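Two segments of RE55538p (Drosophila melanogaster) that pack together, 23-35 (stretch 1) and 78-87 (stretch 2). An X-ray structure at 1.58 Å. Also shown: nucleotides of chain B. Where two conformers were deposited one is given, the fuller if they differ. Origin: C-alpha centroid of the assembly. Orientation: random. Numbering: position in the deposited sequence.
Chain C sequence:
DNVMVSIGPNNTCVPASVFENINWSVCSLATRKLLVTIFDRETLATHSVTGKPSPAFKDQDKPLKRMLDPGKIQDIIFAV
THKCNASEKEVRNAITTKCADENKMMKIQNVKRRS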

ATOM      1  N   ASN C  23       0.908  12.874  17.503  1.00 25.25           N
ATOM      2  CA  ASN C  23       1.804  11.774  17.824  1.00 25.46           C
ATOM      3  C   ASN C  23       2.579  11.392  16.573  1.00 24.80           C
ATOM      4  O   ASN C  23       2.070  10.682  15.699  1.00 27.12           O
ATOM      5  N   TRP C  24       3.816  11.864  16.494  1.00 26.75           N
ATOM      6  CA  TRP C  24       4.638  11.639  15.317  1.00 25.59           C
ATOM      7  C   TRP C  24       5.219  10.221  15.269  1.00 27.07           C
ATOM      8  O   TRP C  24       6.019   9.908  14.397  1.00 34.33           O
ATOM      9  N   SER C  25       4.819   9.361  16.200  1.00 30.11           N
ATOM     10  CA  SER C  25       5.294   7.979  16.195  0.54 29.22           C
ATOM     11  C   SER C  25       4.407   7.077  15.340  1.00 32.26           C
ATOM     12  O   SER C  25       4.798   5.963  14.995  1.00 29.30           O
ATOM     13  N   VAL C  26       3.210   7.563  15.008  1.00 28.08           N
ATOM     14  CA  VAL C  26       2.282   6.816  14.153  1.00 21.52           C
ATOM     15  C   VAL C  26       1.970   7.619  12.894  1.00 16.83           C
ATOM     16  O   VAL C  26       1.126   8.522  12.918  1.00 20.60           O
ATOM     17  N   CYS C  27       2.665   7.274  11.812  1.00 20.27           N
ATOM     18  CA  CYS C  27       2.641   8.030  10.555  1.00 19.87           C
ATOM     19  C   CYS C  27       1.238   8.322  10.072  1.00 20.34           C
ATOM     20  O   CYS C  27       0.905   9.464   9.746  1.00 17.54           O
ATOM     21  N   SER C  28       0.408   7.286  10.036  1.00 16.75           N
ATOM     22  CA  SER C  28      -0.920   7.424   9.471  1.00 14.00           C
ATOM     23  C   SER C  28      -1.804   8.380  10.266  1.00 15.06           C
ATOM     24  O   SER C  28      -2.536   9.186   9.690  1.00 15.36           O
ATOM     25  N   LEU C  29      -1.724   8.305  11.587  1.00 15.44           N
ATOM     26  CA  LEU C  29      -2.554   9.163  12.416  1.00 14.24           C
ATOM     27  C   LEU C  29      -2.076  10.612  12.321  1.00 14.60           C
ATOM     28  O   LEU C  29      -2.889  11.529  12.309  1.00 15.96           O
ATOM     29  N   ALA C  30      -0.765  10.810  12.239  1.00 14.18           N
ATOM     30  CA  ALA C  30      -0.223  12.161  12.095  1.00 14.55           C
ATOM     31  C   ALA C  30      -0.721  12.788  10.793  1.00 15.29           C
ATOM     32  O   ALA C  30      -1.143  13.950  10.760  1.00 16.21           O
ATOM     33  N   THR C  31      -0.690  11.989   9.732  1.00 13.27           N
ATOM     34  CA  THR C  31      -1.128  12.421   8.411  1.00 15.00           C
ATOM     35  C   THR C  31      -2.614  12.778   8.431  1.00 14.87           C
ATOM     36  O   THR C  31      -3.022  13.829   7.931  1.00 13.60           O
ATOM     37  N   ARG C  32      -3.428  11.920   9.035  1.00 12.10           N
ATOM     38  CA  ARG C  32      -4.863  12.176   9.120  0.58 13.93           C
ATOM     39  C   ARG C  32      -5.151  13.481   9.847  1.00 13.36           C
ATOM     40  O   ARG C  32      -5.997  14.267   9.420  1.00 14.61           O
ATOM     41  N   LYS C  33      -4.444  13.719  10.951  1.00 13.29           N
ATOM     42  CA  LYS C  33      -4.695  14.935  11.721  1.00 16.99           C
ATOM     43  C   LYS C  33      -4.360  16.178  10.915  1.00 14.10           C
ATOM     44  O   LYS C  33      -5.122  17.148  10.913  1.00 15.91           O
ATOM     45  N   LEU C  34      -3.224  16.154  10.225  1.00 14.13           N
ATOM     46  CA  LEU C  34      -2.857  17.300   9.399  1.00 13.51           C
ATOM     47  C   LEU C  34      -3.908  17.505   8.313  1.00 13.53           C
ATOM     48  O   LEU C  34      -4.316  18.634   8.051  1.00 13.79           O
ATOM     49  N   LEU C  35      -4.343  16.421   7.677  1.00 12.59           N
ATOM     50  CA  LEU C  35      -5.336  16.533   6.609  1.00 13.37           C
ATOM     51  C   LEU C  35      -6.635  17.199   7.041  1.00 13.65           C
ATOM     52  O   LEU C  35      -7.145  18.061   6.332  1.00 13.12           O
ATOM     53  N   PHE C  78       6.343  16.623   3.587  1.00 16.66           N
ATOM     54  CA  PHE C  78       7.555  17.156   4.198  1.00 18.09           C
ATOM     55  C   PHE C  78       7.529  16.998   5.715  1.00 21.18           C
ATOM     56  O   PHE C  78       8.478  16.476   6.311  1.00 21.40           O
ATOM     57  N   ALA C  79       6.444  17.442   6.340  1.00 16.82           N
ATOM     58  CA  ALA C  79       6.360  17.422   7.793  1.00 18.14           C
ATOM     59  C   ALA C  79       6.387  15.998   8.352  1.00 18.96           C
ATOM     60  O   ALA C  79       7.121  15.706   9.301  1.00 19.91           O
ATOM     61  N   VAL C  80       5.582  15.109   7.777  1.00 17.24           N
ATOM     62  CA  VAL C  80       5.463  13.760   8.334  1.00 16.79           C
ATOM     63  C   VAL C  80       6.750  12.955   8.127  1.00 21.17           C
ATOM     64  O   VAL C  80       7.226  12.292   9.046  1.00 23.48           O
ATOM     65  N   THR C  81       7.333  13.032   6.938  1.00 17.98           N
ATOM     66  CA  THR C  81       8.584  12.307   6.689  1.00 21.47           C
ATOM     67  C   THR C  81       9.743  12.796   7.555  1.00 23.00           C
ATOM     68  O   THR C  81      10.617  12.004   7.909  1.00 31.42           O
ATOM     69  N   HIS C  82       9.754  14.082   7.902  1.00 19.07           N
ATOM     70  CA  HIS C  82      10.820  14.638   8.738  1.00 25.51           C
ATOM     71  C   HIS C  82      10.611  14.385  10.231  1.00 28.14           C
ATOM     72  O   HIS C  82      11.566  14.419  11.005  1.00 35.86           O
ATOM     73  N   LYS C  83       9.374  14.130  10.639  1.00 20.92           N
ATOM     74  CA  LYS C  83       9.075  13.973  12.061  1.00 24.50           C
ATOM     75  C   LYS C  83       8.729  12.541  12.466  1.00 27.78           C
ATOM     76  O   LYS C  83       8.844  12.173  13.640  1.00 27.56           O
ATOM     77  N   CYS C  84       8.300  11.737  11.498  1.00 27.65           N
ATOM     78  CA  CYS C  84       7.937  10.352  11.766  0.54 31.85           C
ATOM     79  C   CYS C  84       8.977   9.397  11.199  1.00 33.73           C
ATOM     80  O   CYS C  84       9.006   8.221  11.561  1.00 38.78           O
ATOM     81  N   ASN C  85       9.822   9.914  10.309  1.00 32.85           N
ATOM     82  CA  ASN C  85      10.812   9.108   9.604  1.00 41.87           C
ATOM     83  C   ASN C  85      10.152   7.997   8.782  1.00 38.98           C
ATOM     84  O   ASN C  85      10.610   6.856   8.757  1.00 45.28           O
ATOM     85  N   ALA C  86       9.056   8.361   8.124  1.00 35.16           N
ATOM     86  CA  ALA C  86       8.331   7.472   7.227  1.00 31.59           C
ATOM     87  C   ALA C  86       8.754   7.810   5.812  1.00 23.80           C
ATOM     88  O   ALA C  86       9.310   8.880   5.573  1.00 26.03           O
ATOM     89  N   SER C  87       8.502   6.913   4.866  1.00 23.29           N
ATOM     90  CA  SER C  87       8.810   7.222   3.474  1.00 25.97           C
ATOM     91  C   SER C  87       7.710   8.099   2.898  1.00 21.17           C
ATOM     92  O   SER C  87       6.595   8.148   3.429  1.00 21.76           O
TER

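The two helices run nearly antiparallel, at 148° with axes 10.1 Å apart, and no clear hydrogen bond links them. Trp24, in the turn before helix 27-35, points toward stretch 2 with chi1 m and chi2 100°, which lays its ring along Lys83. There Lys83, chi1 m and chi2 t, sets CD 3.6 Å from the centroid of the six-membered ring of Trp24, a CH-pi contact over the face, while its NZ, 5.1 Å from the centroid of the five-membered ring of Trp24, can add at most a weak cation-pi attraction. At the ring edge, Trp24 CZ3 meets Val80 CG2 at 4.2 Å.

Val80, chi1 t, is the shared knob: CG1 lies 3.8 Å from Cys27 SG, and CG2 lies 3.7 Å from Leu34 CD1 and 3.6 Å from Thr31 OG1. Thr31 takes m, which lets OG1 donate to Cys27 O (2.9 Å), so its hydroxyl is satisfied within its own helix. Cys27, chi1 t, also brings SG to 3.6 Å from Ala86 CB. Cys84, also t, tucks SG 3.5 Å from Cys27 CB and 3.0 Å from Trp24 O.

Away from this seam, Ser28 OG (chi1 t) donates to DC4 OP2 at 2.7 Å, joined by extended Arg32, whose NE reaches the same OP2 at 3.0 Å. The same helix packs against stretch 2 with some side chains and holds the nucleotides' phosphates with others.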

ATOM      1  CB  ASN C  23       1.035  10.574  18.382  1.00 25.94           C
ATOM      2  CG  ASN C  23       1.951   9.433  18.799  1.00 26.13           C
ATOM      3  OD1 ASN C  23       3.180   9.560  18.764  1.00 27.24           O
ATOM      4  ND2 ASN C  23       1.357   8.308  19.196  1.00 30.81           N
ATOM      5  CB  TRP C  24       5.743  12.697  15.232  1.00 27.42           C
ATOM      6  CG  TRP C  24       5.214  14.113  15.209  1.00 28.34           C
ATOM      7  CD1 TRP C  24       5.156  14.990  16.258  1.00 30.17           C
ATOM      8  CD2 TRP C  24       4.662  14.807  14.080  1.00 24.31           C
ATOM      9  NE1 TRP C  24       4.609  16.184  15.851  1.00 30.36           N
ATOM     10  CE2 TRP C  24       4.296  16.096  14.520  1.00 30.71           C
ATOM     11  CE3 TRP C  24       4.444  14.462  12.742  1.00 26.40           C
ATOM     12  CZ2 TRP C  24       3.728  17.041  13.668  1.00 26.94           C
ATOM     13  CZ3 TRP C  24       3.877  15.396  11.901  1.00 20.74           C
ATOM     14  CH2 TRP C  24       3.530  16.674  12.363  1.00 24.12           C
ATOM     15  CB  SER C  25       5.386   7.419  17.619  0.54 28.65           C
ATOM     16  OG  SER C  25       4.099   7.185  18.164  0.54 28.82           O
ATOM     17  CB  VAL C  26       0.972   6.454  14.875  1.00 20.99           C
ATOM     18  CG1 VAL C  26       0.085   5.587  13.964  1.00 21.33           C
ATOM     19  CG2 VAL C  26       1.266   5.731  16.189  1.00 24.41           C
ATOM     20  CB  CYS C  27       3.415   7.267   9.470  1.00 25.05           C
ATOM     21  SG  CYS C  27       3.274   7.947   7.778  1.00 27.12           S
ATOM     22  CB  SER C  28      -1.583   6.058   9.334  1.00 18.82           C
ATOM     23  OG  SER C  28      -2.770   6.185   8.581  1.00 20.95           O
ATOM     24  CB  LEU C  29      -2.548   8.675  13.860  1.00 14.05           C
ATOM     25  CG  LEU C  29      -3.195   7.306  14.078  1.00 16.86           C
ATOM     26  CD1 LEU C  29      -3.085   6.924  15.552  1.00 16.93           C
ATOM     27  CD2 LEU C  29      -4.647   7.324  13.632  1.00 17.08           C
ATOM     28  CB  ALA C  30       1.300  12.131  12.131  1.00 17.67           C
ATOM     29  CB  THR C  31      -0.834  11.327   7.377  1.00 14.23           C
ATOM     30  OG1 THR C  31       0.574  11.075   7.378  1.00 14.18           O
ATOM     31  CG2 THR C  31      -1.239  11.767   5.976  1.00 15.72           C
ATOM     32  CB  ARG C  32      -5.588  11.016   9.815  0.58 14.48           C
ATOM     33  CG  ARG C  32      -5.626   9.736   9.000  0.58 16.13           C
ATOM     34  CD  ARG C  32      -6.222   8.579   9.799  0.58 16.27           C
ATOM     35  NE  ARG C  32      -6.335   7.393   8.960  0.58 15.82           N
ATOM     36  CZ  ARG C  32      -7.412   7.084   8.246  0.58 16.51           C
ATOM     37  NH1 ARG C  32      -7.417   5.991   7.493  0.58 13.92           N
ATOM     38  NH2 ARG C  32      -8.487   7.861   8.286  0.58 18.10           N
ATOM     39  CB  LYS C  33      -3.925  14.937  13.043  1.00 17.48           C
ATOM     40  CG  LYS C  33      -4.224  16.149  13.924  1.00 20.82           C
ATOM     41  CD  LYS C  33      -5.719  16.273  14.218  1.00 20.52           C
ATOM     42  CE  LYS C  33      -5.979  17.217  15.390  1.00 32.64           C
ATOM     43  NZ  LYS C  33      -7.429  17.367  15.713  1.00 43.84           N
ATOM     44  CB  LEU C  34      -1.466  17.110   8.784  1.00 13.73           C
ATOM     45  CG  LEU C  34      -0.293  17.141   9.773  1.00 14.26           C
ATOM     46  CD1 LEU C  34       0.993  16.685   9.100  1.00 18.58           C
ATOM     47  CD2 LEU C  34      -0.129  18.550  10.327  1.00 17.35           C
ATOM     48  CB  LEU C  35      -5.649  15.164   6.008  1.00 13.29           C
ATOM     49  CG  LEU C  35      -4.587  14.566   5.087  1.00 13.27           C
ATOM     50  CD1 LEU C  35      -4.945  13.114   4.818  1.00 12.86           C
ATOM     51  CD2 LEU C  35      -4.431  15.337   3.767  1.00 13.68           C
ATOM     52  CB  PHE C  78       7.752  18.630   3.826  1.00 21.82           C
ATOM     53  CG  PHE C  78       8.995  19.239   4.408  1.00 22.01           C
ATOM     54  CD1 PHE C  78      10.179  19.242   3.689  1.00 26.59           C
ATOM     55  CD2 PHE C  78       8.978  19.818   5.670  1.00 20.14           C
ATOM     56  CE1 PHE C  78      11.329  19.804   4.220  1.00 29.30           C
ATOM     57  CE2 PHE C  78      10.126  20.379   6.209  1.00 26.74           C
ATOM     58  CZ  PHE C  78      11.301  20.374   5.480  1.00 29.62           C
ATOM     59  CB  ALA C  79       5.116  18.139   8.256  1.00 17.32           C
ATOM     60  CB  VAL C  80       4.225  13.002   7.779  1.00 16.80           C
ATOM     61  CG1 VAL C  80       4.189  11.566   8.307  1.00 17.47           C
ATOM     62  CG2 VAL C  80       2.952  13.722   8.170  1.00 15.51           C
ATOM     63  CB  THR C  81       8.995  12.319   5.202  1.00 20.18           C
ATOM     64  OG1 THR C  81       9.223  13.665   4.768  1.00 20.09           O
ATOM     65  CG2 THR C  81       7.911  11.676   4.345  1.00 20.91           C
ATOM     66  CB  HIS C  82      10.993  16.139   8.492  1.00 26.45           C
ATOM     67  CG  HIS C  82      11.704  16.464   7.215  1.00 31.21           C
ATOM     68  ND1 HIS C  82      11.123  16.302   5.976  1.00 27.31           N
ATOM     69  CD2 HIS C  82      12.953  16.934   6.987  1.00 36.94           C
ATOM     70  CE1 HIS C  82      11.983  16.661   5.038  1.00 29.08           C
ATOM     71  NE2 HIS C  82      13.101  17.050   5.626  1.00 36.60           N
ATOM     72  CB  LYS C  83       7.952  14.925  12.491  1.00 23.32           C
ATOM     73  CG  LYS C  83       8.329  16.394  12.403  1.00 30.02           C
ATOM     74  CD  LYS C  83       7.301  17.281  13.086  1.00 36.28           C
ATOM     75  CE  LYS C  83       7.629  17.482  14.555  1.00 37.99           C
ATOM     76  NZ  LYS C  83       8.802  18.383  14.743  1.00 41.32           N
ATOM     77  CB  CYS C  84       6.564  10.035  11.166  0.54 30.54           C
ATOM     78  SG  CYS C  84       5.834   8.494  11.750  0.54 37.57           S
ATOM     79  CB  ASN C  85      11.869   8.561  10.565  1.00 46.09           C
ATOM     80  CG  ASN C  85      12.633   9.666  11.277  1.00 44.71           C
ATOM     81  OD1 ASN C  85      12.760  10.780  10.761  1.00 47.58           O
ATOM     82  ND2 ASN C  85      13.140   9.366  12.468  1.00 52.65           N
ATOM     83  CB  ALA C  86       6.837   7.686   7.387  1.00 29.91           C
ATOM     84  CB  SER C  87       8.942   5.951   2.641  1.00 26.86           C
ATOM     85  OG  SER C  87       7.676   5.337   2.459  1.00 24.71           O
TER
ATOM     86  P    DC B   4      -4.620   4.218  11.245  1.00 17.92           P
ATOM     87  OP1  DC B   4      -3.433   4.080  12.122  1.00 20.27           O
ATOM     88  OP2  DC B   4      -4.675   5.278  10.212  1.00 19.68           O
ATOM     89  O5'  DC B   4      -4.875   2.855  10.471  1.00 16.74           O
ATOM     90  C5'  DC B   4      -4.975   1.663  11.239  1.00 16.97           C
ATOM     91  C4'  DC B   4      -5.428   0.545  10.329  1.00 17.87           C
ATOM     92  O4'  DC B   4      -6.742   0.846   9.817  1.00 17.12           O
ATOM     93  C3'  DC B   4      -4.576   0.369   9.075  1.00 18.19           C
ATOM     94  O3'  DC B   4      -3.777  -0.774   9.326  1.00 17.93           O
ATOM     95  C2'  DC B   4      -5.575   0.156   7.935  1.00 18.45           C
ATOM     96  C1'  DC B   4      -6.908   0.064   8.653  1.00 17.10           C
ATOM     97  N1   DC B   4      -8.051   0.668   7.919  1.00 15.06           N
ATOM     98  C2   DC B   4      -9.100  -0.150   7.487  1.00 14.03           C
ATOM     99  O2   DC B   4      -9.040  -1.358   7.728  1.00 15.61           O
ATOM    100  N3   DC B   4     -10.135   0.404   6.818  1.00 12.62           N
ATOM    101  C4   DC B   4     -10.153   1.724   6.576  1.00 13.62           C
ATOM    102  N4   DC B   4     -11.202   2.236   5.909  1.00 14.96           N
ATOM    103  C5   DC B   4      -9.079   2.572   6.994  1.00 15.56           C
ATOM    104  C6   DC B   4      -8.060   2.009   7.656  1.00 14.29           C
ATOM    105  P    DT B   3      -9.517   8.627  12.437  1.00 23.99           P
ATOM    106  OP1  DT B   3      -8.639   9.300  13.422  1.00 27.93           O
ATOM    107  OP2  DT B   3      -9.790   9.206  11.115  1.00 21.35           O
ATOM    108  O5'  DT B   3      -8.921   7.160  12.180  1.00 19.30           O
ATOM    109  C5'  DT B   3      -8.543   6.412  13.304  1.00 19.08           C
ATOM    110  C4'  DT B   3      -8.107   5.043  12.836  1.00 16.01           C
ATOM    111  O4'  DT B   3      -9.267   4.344  12.322  1.00 16.43           O
ATOM    112  C3'  DT B   3      -7.082   5.045  11.707  1.00 17.54           C
ATOM    113  O3'  DT B   3      -5.914   4.358  12.178  1.00 16.53           O
ATOM    114  C2'  DT B   3      -7.793   4.341  10.555  1.00 14.54           C
ATOM    115  C1'  DT B   3      -8.830   3.499  11.271  1.00 14.38           C
ATOM    116  N1   DT B   3     -10.032   3.152  10.479  1.00 14.60           N
ATOM    117  C2   DT B   3     -10.456   1.833  10.463  1.00 15.34           C
ATOM    118  O2   DT B   3      -9.868   0.933  11.048  1.00 17.43           O
ATOM    119  N3   DT B   3     -11.587   1.610   9.720  1.00 14.82           N
ATOM    120  C4   DT B   3     -12.337   2.552   9.046  1.00 13.96           C
ATOM    121  O4   DT B   3     -13.343   2.244   8.413  1.00 15.33           O
ATOM    122  C5   DT B   3     -11.848   3.905   9.117  1.00 14.66           C
ATOM    123  C7   DT B   3     -12.575   5.011   8.411  1.00 17.82           C
ATOM    124  C6   DT B   3     -10.745   4.144   9.833  1.00 13.74           C